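Uncharacterized ATP-binding protein MJ1010 (Methanocaldococcus jannaschii DSM 2661, PDB 3BJO) is of unknown molecular function but probably binds ATP, and its C-terminal domain, studied here, belongs to the helix-turn-helix clan. Local coordinates at residues D21-L26 with N49-F54; P31-E36 with I40-E45; E45-A50 with V71-K76; N77-Y82 with G86-Q91. All blocks are in the same frame, centred on the assembly; numbering follows the deposited sequence.

Contact 1: D21-L26 with N49-F54; sequences DFLSNL and NALKLF
Leu-51 reaches across from helix 44-52 to meet Phe-22 and Leu-23, neighbours near the C-terminal end of helix 3-24. A single methyl does the touching on its side: CD1 of Leu-51 lies 4.2 Å from CD2 of Leu-23 and 4.4 Å from CE2 of Phe-22. The two leucines slide past one another in opposite directions. Each has CG anti to its own carbonyl carbon (chi1 -72° for Leu-23 and -76° for Leu-51), and this turn carries the branched ends into the space between the backbones. The Phe-22 ring offers the same methyl its CE2 corner in an oblique approach.

The contact is small, burying 66 Å², and the nearest CA atoms, those of Leu-23 and Leu-51, are 10.6 Å apart. The helices therefore meet through the ends of long side chains, with further residues packed around them. Phe-22 also rests on Ile-47 and Leu-73, whereas Leu-23 and Leu-51 are both touched by Leu-103. All the attraction across this contact is apolar; backbone hydrogen bonds run within each segment, as where Asn-25 N bonds to Asp-21 O at 3.0 Å. Farther along, Phe-54 N bonds to Leu-51 O at 2.9 Å, and the same oxygen lies in the plane of the Phe-54 ring, at its edge. Phe-54 O in turn accepts a hydrogen bond from Trp-96 NE1. This meeting of aliphatic and aromatic ends is helix-to-helix packing in the hydrophobic core of a small domain of helices and short strands, consistent with its place in the helix-turn-helix clan.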
# COMPACT_ATOMS: atom_id res chain seq x y z
N ASP A 21 -4.83 -10.46 0.49
CA ASP A 21 -5.72 -10.63 -0.64
C ASP A 21 -5.33 -9.68 -1.79
O ASP A 21 -5.26 -10.10 -2.93
CB ASP A 21 -7.18 -10.36 -0.24
CG ASP A 21 -7.83 -11.55 0.51
OD1 ASP A 21 -7.15 -12.54 0.89
OD2 ASP A 21 -9.07 -11.49 0.73
N PHE A 22 -5.12 -8.40 -1.47
CA PHE A 22 -4.65 -7.41 -2.45
C PHE A 22 -3.43 -7.94 -3.20
O PHE A 22 -3.33 -7.85 -4.44
CB PHE A 22 -4.30 -6.07 -1.75
CG PHE A 22 -3.51 -5.09 -2.64
CD1 PHE A 22 -4.15 -4.38 -3.66
CD2 PHE A 22 -2.16 -4.93 -2.46
CE1 PHE A 22 -3.45 -3.50 -4.44
CE2 PHE A 22 -1.41 -4.07 -3.28
CZ PHE A 22 -2.07 -3.33 -4.26
N LEU A 23 -2.47 -8.44 -2.43
CA LEU A 23 -1.17 -8.78 -2.98
C LEU A 23 -1.29 -10.10 -3.76
O LEU A 23 -0.71 -10.24 -4.83
CB LEU A 23 -0.15 -8.93 -1.85
CG LEU A 23 0.31 -7.66 -1.14
CD1 LEU A 23 1.30 -8.03 -0.04
CD2 LEU A 23 0.96 -6.75 -2.19
N SER A 24 -2.08 -11.04 -3.24
CA SER A 24 -2.27 -12.33 -3.94
C SER A 24 -2.97 -12.15 -5.29
O SER A 24 -2.72 -12.90 -6.23
CB SER A 24 -3.05 -13.31 -3.08
OG SER A 24 -2.27 -13.68 -1.97
N ASN A 25 -3.82 -11.15 -5.38
CA ASN A 25 -4.56 -10.86 -6.63
C ASN A 25 -3.59 -10.46 -7.72
O ASN A 25 -3.92 -10.46 -8.89
CB ASN A 25 -5.49 -9.67 -6.39
CG ASN A 25 -6.34 -9.32 -7.60
OD1 ASN A 25 -7.14 -10.15 -8.10
ND2 ASN A 25 -6.19 -8.09 -8.09
N LEU A 26 -2.39 -10.06 -7.32
CA LEU A 26 -1.36 -9.64 -8.32
C LEU A 26 -0.58 -10.80 -8.90
O LEU A 26 0.25 -10.58 -9.81
CB LEU A 26 -0.40 -8.62 -7.74
CG LEU A 26 -1.04 -7.39 -7.11
CD1 LEU A 26 0.13 -6.59 -6.42
CD2 LEU A 26 -1.74 -6.57 -8.21
N ASN A 49 8.19 -4.01 -4.02
CA ASN A 49 9.33 -3.11 -3.79
C ASN A 49 8.96 -1.75 -3.18
O ASN A 49 9.61 -1.32 -2.26
CB ASN A 49 10.22 -3.00 -5.05
CG ASN A 49 11.00 -4.29 -5.31
OD1 ASN A 49 10.99 -5.20 -4.47
ND2 ASN A 49 11.67 -4.37 -6.44
N ALA A 50 7.88 -1.12 -3.67
CA ALA A 50 7.50 0.18 -3.17
C ALA A 50 7.00 0.05 -1.73
O ALA A 50 7.32 0.86 -0.84
CB ALA A 50 6.37 0.77 -4.05
N LEU A 51 6.17 -0.95 -1.50
CA LEU A 51 5.56 -1.13 -0.16
C LEU A 51 6.61 -1.50 0.88
O LEU A 51 6.50 -1.14 2.05
CB LEU A 51 4.48 -2.20 -0.24
CG LEU A 51 3.18 -1.73 -0.89
CD1 LEU A 51 2.16 -2.92 -1.00
CD2 LEU A 51 2.53 -0.58 -0.14
N LYS A 52 7.64 -2.23 0.45
CA LYS A 52 8.65 -2.66 1.39
C LYS A 52 9.35 -1.44 1.98
O LYS A 52 9.90 -1.48 3.09
CB LYS A 52 9.65 -3.62 0.73
CG LYS A 52 9.23 -5.09 0.93
CD LYS A 52 9.84 -6.09 -0.06
CE LYS A 52 11.32 -6.16 -0.06
NZ LYS A 52 11.84 -7.50 -0.59
N LEU A 53 9.29 -0.33 1.25
CA LEU A 53 9.97 0.91 1.70
C LEU A 53 9.34 1.40 3.01
O LEU A 53 9.98 2.04 3.84
CB LEU A 53 9.89 2.00 0.63
CG LEU A 53 10.79 1.87 -0.62
CD1 LEU A 53 10.49 3.01 -1.65
CD2 LEU A 53 12.30 1.87 -0.26
N PHE A 54 8.07 1.07 3.20
CA PHE A 54 7.33 1.53 4.36
C PHE A 54 7.59 0.64 5.58
O PHE A 54 7.04 0.88 6.66
CB PHE A 54 5.84 1.53 4.03
CG PHE A 54 5.44 2.62 3.05
CD1 PHE A 54 5.04 3.89 3.51
CD2 PHE A 54 5.52 2.41 1.67
CE1 PHE A 54 4.70 4.93 2.59
CE2 PHE A 54 5.17 3.44 0.75
CZ PHE A 54 4.75 4.70 1.22

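Contact 2: P31-E36 with I40-E45; sequences PKVNIE and IEIRKE
Strands 32-35 and 38-41 form a β-hairpin in which Val-33 and Ile-40 make an antiparallel hydrogen-bonded pair. Val-33 N gives a nearly straight bond (175°) to Ile-40 O at 2.7 Å, and Ile-40 N returns one to Val-33 O at 2.9 Å. The ladder runs one step beyond the strands: Ile-42 N bonds to Pro-31 O at 3.0 Å, meeting it almost along the C=O axis.

Lys-32 and Glu-41 form the adjacent non-hydrogen-bonded pair. Their side chains run side by side in the same direction, the glutamate extended and the lysine bent at its last torsion, and NZ of Lys-32 makes a salt bridge with OE1 of Glu-41 at 3.0 Å, approaching that oxygen's anti lone pair. NZ has a weak second bond to Lys-30 O.

Val-33 and Ile-40 occupy the other face, and beyond the strands Ile-42 and Pro-31 join the apolar patch. Ile-42 holds CG1 between its backbone N and carbonyl carbon (chi1 59°), which sends CD1 to within 3.7 Å of CG2 of Val-33. The Pro-31 ring crosses Ile-42 at about a right angle, its CB 4.1 Å from CG1. Helix 67-75 packs against this patch: Val-33 lies on Val-71, Ile-40 on Ala-68, and both Pro-31 and Ile-42 on Tyr-72. The arrangement is that of an amphipathic β-hairpin, with an ion pair on its exposed face and branched aliphatic side chains against a helix.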
# COMPACT_ATOMS: atom_id res chain seq x y z
N PRO A 31 -1.45 -5.08 -13.33
CA PRO A 31 -2.44 -4.00 -13.46
C PRO A 31 -2.06 -3.03 -14.57
O PRO A 31 -0.87 -2.74 -14.79
CB PRO A 31 -2.36 -3.28 -12.10
CG PRO A 31 -1.86 -4.39 -11.12
CD PRO A 31 -0.91 -5.20 -11.96
N LYS A 32 -3.09 -2.54 -15.24
CA LYS A 32 -2.93 -1.44 -16.20
C LYS A 32 -3.46 -0.19 -15.52
O LYS A 32 -4.62 -0.11 -15.13
CB LYS A 32 -3.66 -1.78 -17.51
CG LYS A 32 -2.82 -2.71 -18.45
CD LYS A 32 -3.71 -3.55 -19.39
CE LYS A 32 -2.98 -4.87 -19.85
NZ LYS A 32 -2.28 -5.69 -18.71
N VAL A 33 -2.56 0.76 -15.30
CA VAL A 33 -2.83 2.01 -14.58
C VAL A 33 -3.08 3.17 -15.57
O VAL A 33 -2.26 3.45 -16.45
CB VAL A 33 -1.59 2.39 -13.69
CG1 VAL A 33 -1.95 3.48 -12.69
CG2 VAL A 33 -1.03 1.15 -12.96
N ASN A 34 -4.20 3.84 -15.39
CA ASN A 34 -4.59 5.01 -16.19
C ASN A 34 -4.09 6.31 -15.55
O ASN A 34 -4.43 6.60 -14.40
CB ASN A 34 -6.13 5.08 -16.32
CG ASN A 34 -6.70 3.97 -17.20
OD1 ASN A 34 -5.97 3.15 -17.76
ND2 ASN A 34 -8.02 3.96 -17.35
N ILE A 35 -3.27 7.05 -16.28
CA ILE A 35 -2.83 8.37 -15.83
C ILE A 35 -3.07 9.34 -16.98
O ILE A 35 -2.24 9.46 -17.92
CB ILE A 35 -1.34 8.38 -15.34
CG1 ILE A 35 -1.14 7.42 -14.17
CG2 ILE A 35 -0.91 9.82 -14.95
CD1 ILE A 35 0.28 7.08 -13.92
N GLU A 36 -4.24 10.00 -16.93
CA GLU A 36 -4.73 10.80 -18.03
C GLU A 36 -4.73 9.92 -19.26
O GLU A 36 -5.38 8.90 -19.32
CB GLU A 36 -3.87 12.05 -18.27
CG GLU A 36 -4.19 13.25 -17.38
CD GLU A 36 -3.62 13.10 -15.97
OE1 GLU A 36 -2.35 13.08 -15.83
OE2 GLU A 36 -4.45 13.03 -15.02
N ILE A 40 -0.39 2.35 -18.32
CA ILE A 40 0.91 1.80 -17.93
C ILE A 40 0.76 0.50 -17.15
O ILE A 40 0.04 0.42 -16.12
CB ILE A 40 1.77 2.82 -17.13
CG1 ILE A 40 2.15 4.03 -18.01
CG2 ILE A 40 3.05 2.12 -16.61
CD1 ILE A 40 2.60 5.28 -17.21
N GLU A 41 1.45 -0.52 -17.64
CA GLU A 41 1.41 -1.82 -17.02
C GLU A 41 2.48 -1.88 -15.97
O GLU A 41 3.63 -1.47 -16.21
CB GLU A 41 1.68 -2.90 -18.07
CG GLU A 41 1.47 -4.31 -17.60
CD GLU A 41 1.69 -5.30 -18.73
OE1 GLU A 41 0.69 -5.81 -19.28
OE2 GLU A 41 2.87 -5.51 -19.08
N ILE A 42 2.09 -2.37 -14.79
CA ILE A 42 3.04 -2.61 -13.72
C ILE A 42 2.89 -4.04 -13.24
O ILE A 42 1.92 -4.72 -13.59
CB ILE A 42 2.82 -1.64 -12.49
CG1 ILE A 42 1.41 -1.78 -11.91
CG2 ILE A 42 3.10 -0.17 -12.89
CD1 ILE A 42 1.13 -0.89 -10.74
N ARG A 43 3.85 -4.45 -12.40
CA ARG A 43 4.07 -5.83 -11.98
C ARG A 43 4.04 -5.92 -10.48
O ARG A 43 4.44 -4.99 -9.78
CB ARG A 43 5.49 -6.29 -12.41
CG ARG A 43 5.79 -6.25 -13.85
CD ARG A 43 7.16 -6.96 -14.11
NE ARG A 43 8.26 -6.11 -13.61
CZ ARG A 43 9.34 -6.52 -12.93
NH1 ARG A 43 9.53 -7.81 -12.61
NH2 ARG A 43 10.24 -5.63 -12.55
N LYS A 44 3.61 -7.08 -9.98
CA LYS A 44 3.64 -7.40 -8.55
C LYS A 44 4.97 -7.01 -7.93
O LYS A 44 5.01 -6.39 -6.86
CB LYS A 44 3.46 -8.88 -8.31
CG LYS A 44 3.12 -9.16 -6.82
CD LYS A 44 2.91 -10.62 -6.54
CE LYS A 44 2.56 -10.83 -5.05
NZ LYS A 44 2.35 -12.29 -4.73
N GLU A 45 6.07 -7.36 -8.60
CA GLU A 45 7.40 -7.11 -8.06
C GLU A 45 7.58 -5.62 -7.74
O GLU A 45 8.15 -5.29 -6.75
CB GLU A 45 8.51 -7.60 -9.01
CG GLU A 45 8.35 -9.03 -9.51
CD GLU A 45 7.25 -9.16 -10.58
OE1 GLU A 45 7.49 -8.84 -11.74
OE2 GLU A 45 6.15 -9.60 -10.25

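Contact 3: E45-A50 with V71-K76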
# COMPACT_ATOMS: atom_id res chain seq x y z
N GLU A 45 6.07 -7.36 -8.60
CA GLU A 45 7.40 -7.11 -8.06
C GLU A 45 7.58 -5.62 -7.74
O GLU A 45 8.15 -5.29 -6.75
CB GLU A 45 8.51 -7.60 -9.01
CG GLU A 45 8.35 -9.03 -9.51
CD GLU A 45 7.25 -9.16 -10.58
OE1 GLU A 45 7.49 -8.84 -11.74
OE2 GLU A 45 6.15 -9.60 -10.25
N ASP A 46 7.11 -4.75 -8.63
CA ASP A 46 7.30 -3.30 -8.48
C ASP A 46 6.49 -2.79 -7.27
O ASP A 46 6.91 -1.88 -6.50
CB ASP A 46 6.78 -2.54 -9.74
CG ASP A 46 7.42 -3.02 -11.08
OD1 ASP A 46 8.60 -3.50 -11.03
OD2 ASP A 46 6.71 -2.95 -12.15
N ILE A 47 5.30 -3.36 -7.13
CA ILE A 47 4.39 -3.00 -6.06
C ILE A 47 4.99 -3.38 -4.68
O ILE A 47 4.97 -2.58 -3.73
CB ILE A 47 3.01 -3.67 -6.33
CG1 ILE A 47 2.30 -2.91 -7.47
CG2 ILE A 47 2.13 -3.64 -5.04
CD1 ILE A 47 1.27 -3.72 -8.29
N ILE A 48 5.49 -4.62 -4.58
CA ILE A 48 6.17 -5.15 -3.38
C ILE A 48 7.36 -4.29 -3.04
O ILE A 48 7.55 -3.89 -1.91
CB ILE A 48 6.61 -6.61 -3.61
CG1 ILE A 48 5.39 -7.54 -3.91
CG2 ILE A 48 7.57 -7.13 -2.50
CD1 ILE A 48 4.73 -8.22 -2.71
N ASN A 49 8.19 -4.01 -4.02
CA ASN A 49 9.33 -3.11 -3.79
C ASN A 49 8.96 -1.75 -3.18
O ASN A 49 9.61 -1.32 -2.26
CB ASN A 49 10.22 -3.00 -5.05
CG ASN A 49 11.00 -4.29 -5.31
OD1 ASN A 49 10.99 -5.20 -4.47
ND2 ASN A 49 11.67 -4.37 -6.44
N ALA A 50 7.88 -1.12 -3.67
CA ALA A 50 7.50 0.18 -3.17
C ALA A 50 7.00 0.05 -1.73
O ALA A 50 7.32 0.86 -0.84
CB ALA A 50 6.37 0.77 -4.05
N VAL A 71 0.44 5.67 -7.97
CA VAL A 71 -0.95 5.99 -8.38
C VAL A 71 -1.87 4.76 -8.20
O VAL A 71 -3.00 4.88 -7.70
CB VAL A 71 -1.03 6.50 -9.81
CG1 VAL A 71 -2.49 6.39 -10.38
CG2 VAL A 71 -0.56 7.95 -9.86
N TYR A 72 -1.39 3.58 -8.59
CA TYR A 72 -2.16 2.35 -8.39
C TYR A 72 -2.42 2.15 -6.89
O TYR A 72 -3.54 1.86 -6.50
CB TYR A 72 -1.41 1.14 -9.01
CG TYR A 72 -2.08 -0.22 -8.82
CD1 TYR A 72 -3.20 -0.58 -9.57
CD2 TYR A 72 -1.61 -1.12 -7.88
CE1 TYR A 72 -3.83 -1.85 -9.37
CE2 TYR A 72 -2.23 -2.36 -7.67
CZ TYR A 72 -3.33 -2.70 -8.43
OH TYR A 72 -3.93 -3.91 -8.20
N LEU A 73 -1.39 2.35 -6.06
CA LEU A 73 -1.48 2.05 -4.62
C LEU A 73 -2.39 3.07 -3.90
O LEU A 73 -3.01 2.76 -2.89
CB LEU A 73 -0.09 2.07 -3.99
CG LEU A 73 0.86 0.90 -4.37
CD1 LEU A 73 2.29 1.18 -3.87
CD2 LEU A 73 0.36 -0.36 -3.72
N VAL A 74 -2.47 4.29 -4.43
CA VAL A 74 -3.42 5.28 -3.95
C VAL A 74 -4.83 4.91 -4.42
O VAL A 74 -5.74 4.88 -3.63
CB VAL A 74 -3.02 6.74 -4.37
CG1 VAL A 74 -4.12 7.77 -3.94
CG2 VAL A 74 -1.67 7.09 -3.75
N LYS A 75 -4.98 4.60 -5.71
CA LYS A 75 -6.29 4.24 -6.26
C LYS A 75 -6.88 3.11 -5.43
O LYS A 75 -8.09 3.10 -5.14
CB LYS A 75 -6.13 3.77 -7.70
CG LYS A 75 -7.45 3.48 -8.44
CD LYS A 75 -7.25 2.38 -9.52
CE LYS A 75 -8.62 1.85 -10.07
NZ LYS A 75 -9.44 1.16 -9.00
N LYS A 76 -6.01 2.18 -5.05
CA LYS A 76 -6.41 0.98 -4.31
C LYS A 76 -6.49 1.14 -2.80
O LYS A 76 -6.59 0.14 -2.09
CB LYS A 76 -5.46 -0.18 -4.68
CG LYS A 76 -5.58 -0.61 -6.13
CD LYS A 76 -6.89 -1.36 -6.44
CE LYS A 76 -7.19 -1.39 -7.94
NZ LYS A 76 -8.51 -2.13 -8.31
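With CG1 anti to the carbonyl carbon (chi1 -75°), Ile-47 projects CD1 out of helix 44-52, while Tyr-72, its CG opposite the backbone N (chi1 178°), swings its ring from helix 67-75 to meet it. The two helices cross steeply, at -78° and 11.3 Å between the axes of the short segments, as part of the helical core of a domain whose helix-turn-helix clan membership and following β-hairpin are consistent with a winged-helix-like fold.

CD1 of Ile-47 lies 3.8 Å from CE2 of Tyr-72, approaching the ring obliquely, and the two side chains cross at about a right angle. The other branch of the isoleucine, CG2, turns to the next residue of the opposing helix and lies 4.0 Å from CD2 of Leu-73. One β-branched residue thus serves two neighbours in sequence. Leu-73 divides its methyls in a similar way: CD1 goes to CB of Ala-50, 4.1 Å away, one helical turn after Ile-47.

All four touching residues are buried. Leu-26, near the end of helix 3-24, touches both Ile-47 and Tyr-72. Just past helix 67-75, Lys-76 backs Tyr-72, its CG 3.8 Å above one ring face, offset toward the rim.

Contact 4: N77-Y82 with G86-Q91; sequences NILFLY and GTLKPQ
Gln-91 grips the entry to strand 79-82 with backbone and side chain. Its N bonds to Ile-78 O at 3.0 Å, and NE2 bonds to Leu-79 O at 3.1 Å; that oxygen lies in the plane of the amide, although NE2 stands above the carbonyl plane. The amide is stacked on the Phe-80 ring, the planes 7° apart, and Gln-91 CG makes a CH-pi contact over the ring centre, 3.6 Å from the centroid. A leucine in its place would probably leave Leu-79 O without its amide donor and lose the flat stack on Phe-80.

Farther along, Phe-80 N bonds to Lys-89 O at 2.7 Å and Phe-80 O accepts Lys-89 N in the carbonyl plane. Tyr-82 N donates to Thr-87 O at 2.9 Å. Tyr-82 O receives Thr-87 N at 3.2 Å and, weakly, Gly-86 N; Gly-86 and Thr-87 together face Tyr-82 as a G1 β-bulge. Pro-90 has no N-H, but it falls in a non-hydrogen-bonded pair with Leu-79. Thr-87 OG1 bonds to Glu-59, and the Leu-88 backbone to Ile-60 of the third strand.

On one face Leu-81 CD1 meets Leu-88 CD2 at 3.8 Å, near Tyr-70; on the other, the extended Lys-89 lays CG 3.8 Å from Tyr-82 CE2. Gln-91 N carries backbone bonding past the strands and its amide adds a second bond, so strand exit and entry are tied twice.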
# COMPACT_ATOMS: atom_id res chain seq x y z
N ASN A 77 -6.45 2.39 -2.33
CA ASN A 77 -6.57 2.75 -0.92
C ASN A 77 -5.56 2.14 0.00
O ASN A 77 -5.87 1.87 1.16
CB ASN A 77 -7.98 2.45 -0.40
CG ASN A 77 -9.03 3.07 -1.26
OD1 ASN A 77 -9.07 4.29 -1.42
ND2 ASN A 77 -9.87 2.24 -1.85
N ILE A 78 -4.35 1.92 -0.51
CA ILE A 78 -3.26 1.43 0.32
C ILE A 78 -2.49 2.62 0.88
O ILE A 78 -2.05 2.59 2.03
CB ILE A 78 -2.27 0.49 -0.49
CG1 ILE A 78 -3.03 -0.62 -1.25
CG2 ILE A 78 -1.21 -0.10 0.44
CD1 ILE A 78 -3.86 -1.57 -0.39
N LEU A 79 -2.30 3.65 0.06
CA LEU A 79 -1.45 4.80 0.39
C LEU A 79 -2.23 6.09 0.19
O LEU A 79 -3.18 6.11 -0.57
CB LEU A 79 -0.25 4.79 -0.57
CG LEU A 79 1.08 4.10 -0.17
CD1 LEU A 79 1.04 3.02 0.85
CD2 LEU A 79 1.87 3.69 -1.37
N PHE A 80 -1.83 7.16 0.89
CA PHE A 80 -2.22 8.53 0.61
C PHE A 80 -1.06 9.28 0.02
O PHE A 80 0.06 9.07 0.44
CB PHE A 80 -2.59 9.30 1.90
CG PHE A 80 -3.97 9.05 2.39
CD1 PHE A 80 -5.06 9.15 1.53
CD2 PHE A 80 -4.19 8.74 3.75
CE1 PHE A 80 -6.37 8.91 2.01
CE2 PHE A 80 -5.49 8.52 4.25
CZ PHE A 80 -6.59 8.59 3.39
N LEU A 81 -1.36 10.21 -0.89
CA LEU A 81 -0.37 11.08 -1.54
C LEU A 81 -0.47 12.51 -1.02
O LEU A 81 -1.58 13.04 -0.90
CB LEU A 81 -0.59 11.10 -3.06
CG LEU A 81 0.31 11.96 -3.96
CD1 LEU A 81 1.81 11.54 -3.84
CD2 LEU A 81 -0.15 11.84 -5.40
N TYR A 82 0.68 13.11 -0.71
CA TYR A 82 0.79 14.53 -0.32
C TYR A 82 1.66 15.18 -1.39
O TYR A 82 2.89 15.11 -1.32
CB TYR A 82 1.42 14.66 1.06
CG TYR A 82 0.63 13.88 2.08
CD1 TYR A 82 -0.46 14.46 2.76
CD2 TYR A 82 0.91 12.54 2.30
CE1 TYR A 82 -1.22 13.68 3.66
CE2 TYR A 82 0.18 11.78 3.17
CZ TYR A 82 -0.88 12.34 3.85
OH TYR A 82 -1.56 11.51 4.71
N GLY A 86 5.56 15.93 -1.53
CA GLY A 86 6.19 14.91 -2.37
C GLY A 86 6.42 13.64 -1.58
O GLY A 86 7.49 13.01 -1.66
N THR A 87 5.41 13.25 -0.80
CA THR A 87 5.53 12.04 0.03
C THR A 87 4.23 11.22 -0.02
O THR A 87 3.17 11.70 -0.46
CB THR A 87 5.91 12.37 1.50
OG1 THR A 87 4.86 13.13 2.09
CG2 THR A 87 7.23 13.21 1.61
N LEU A 88 4.33 9.98 0.46
CA LEU A 88 3.22 9.08 0.52
C LEU A 88 3.23 8.51 1.94
O LEU A 88 4.32 8.43 2.59
CB LEU A 88 3.44 7.94 -0.50
CG LEU A 88 3.34 8.27 -1.98
CD1 LEU A 88 4.39 7.43 -2.78
CD2 LEU A 88 1.89 7.96 -2.44
N LYS A 89 2.05 8.12 2.44
CA LYS A 89 1.97 7.42 3.74
C LYS A 89 0.93 6.32 3.58
O LYS A 89 0.08 6.44 2.72
CB LYS A 89 1.50 8.37 4.87
CG LYS A 89 2.48 9.52 5.27
CD LYS A 89 1.86 10.43 6.40
CE LYS A 89 2.79 11.60 6.78
NZ LYS A 89 2.16 12.53 7.82
N PRO A 90 0.97 5.27 4.43
CA PRO A 90 -0.13 4.31 4.42
C PRO A 90 -1.47 4.99 4.76
O PRO A 90 -1.46 6.02 5.43
CB PRO A 90 0.25 3.30 5.54
CG PRO A 90 1.74 3.45 5.69
CD PRO A 90 2.01 4.93 5.42
N GLN A 91 -2.59 4.47 4.25
CA GLN A 91 -3.86 5.18 4.46
C GLN A 91 -4.33 5.11 5.87
O GLN A 91 -5.20 5.88 6.25
CB GLN A 91 -4.97 4.70 3.54
CG GLN A 91 -4.86 5.33 2.20
CD GLN A 91 -6.17 5.48 1.51
OE1 GLN A 91 -7.23 5.21 2.11
NE2 GLN A 91 -6.13 5.93 0.23

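From the N terminus, helix 3-24 runs to contact 1, where its end meets helix 44-52. The chain between the two segments makes the hairpin of contact 2, a short local closure lying wholly within that longer loop. Contact 3 starts on helix 44-52, where it shares Asn-49 and Ala-50 with contact 1, and closes a second loop onto helix 67-75, so the two overlap along the chain and their centres lie about 6 Å apart. Contact 4 follows in series as the second hairpin, joined to helix 67-75 by probable hydrogen bonds from Ile-78 N and Leu-79 N to Leu-73 O. The two hairpins sit about 17 Å apart, centre to centre, linked through the helices.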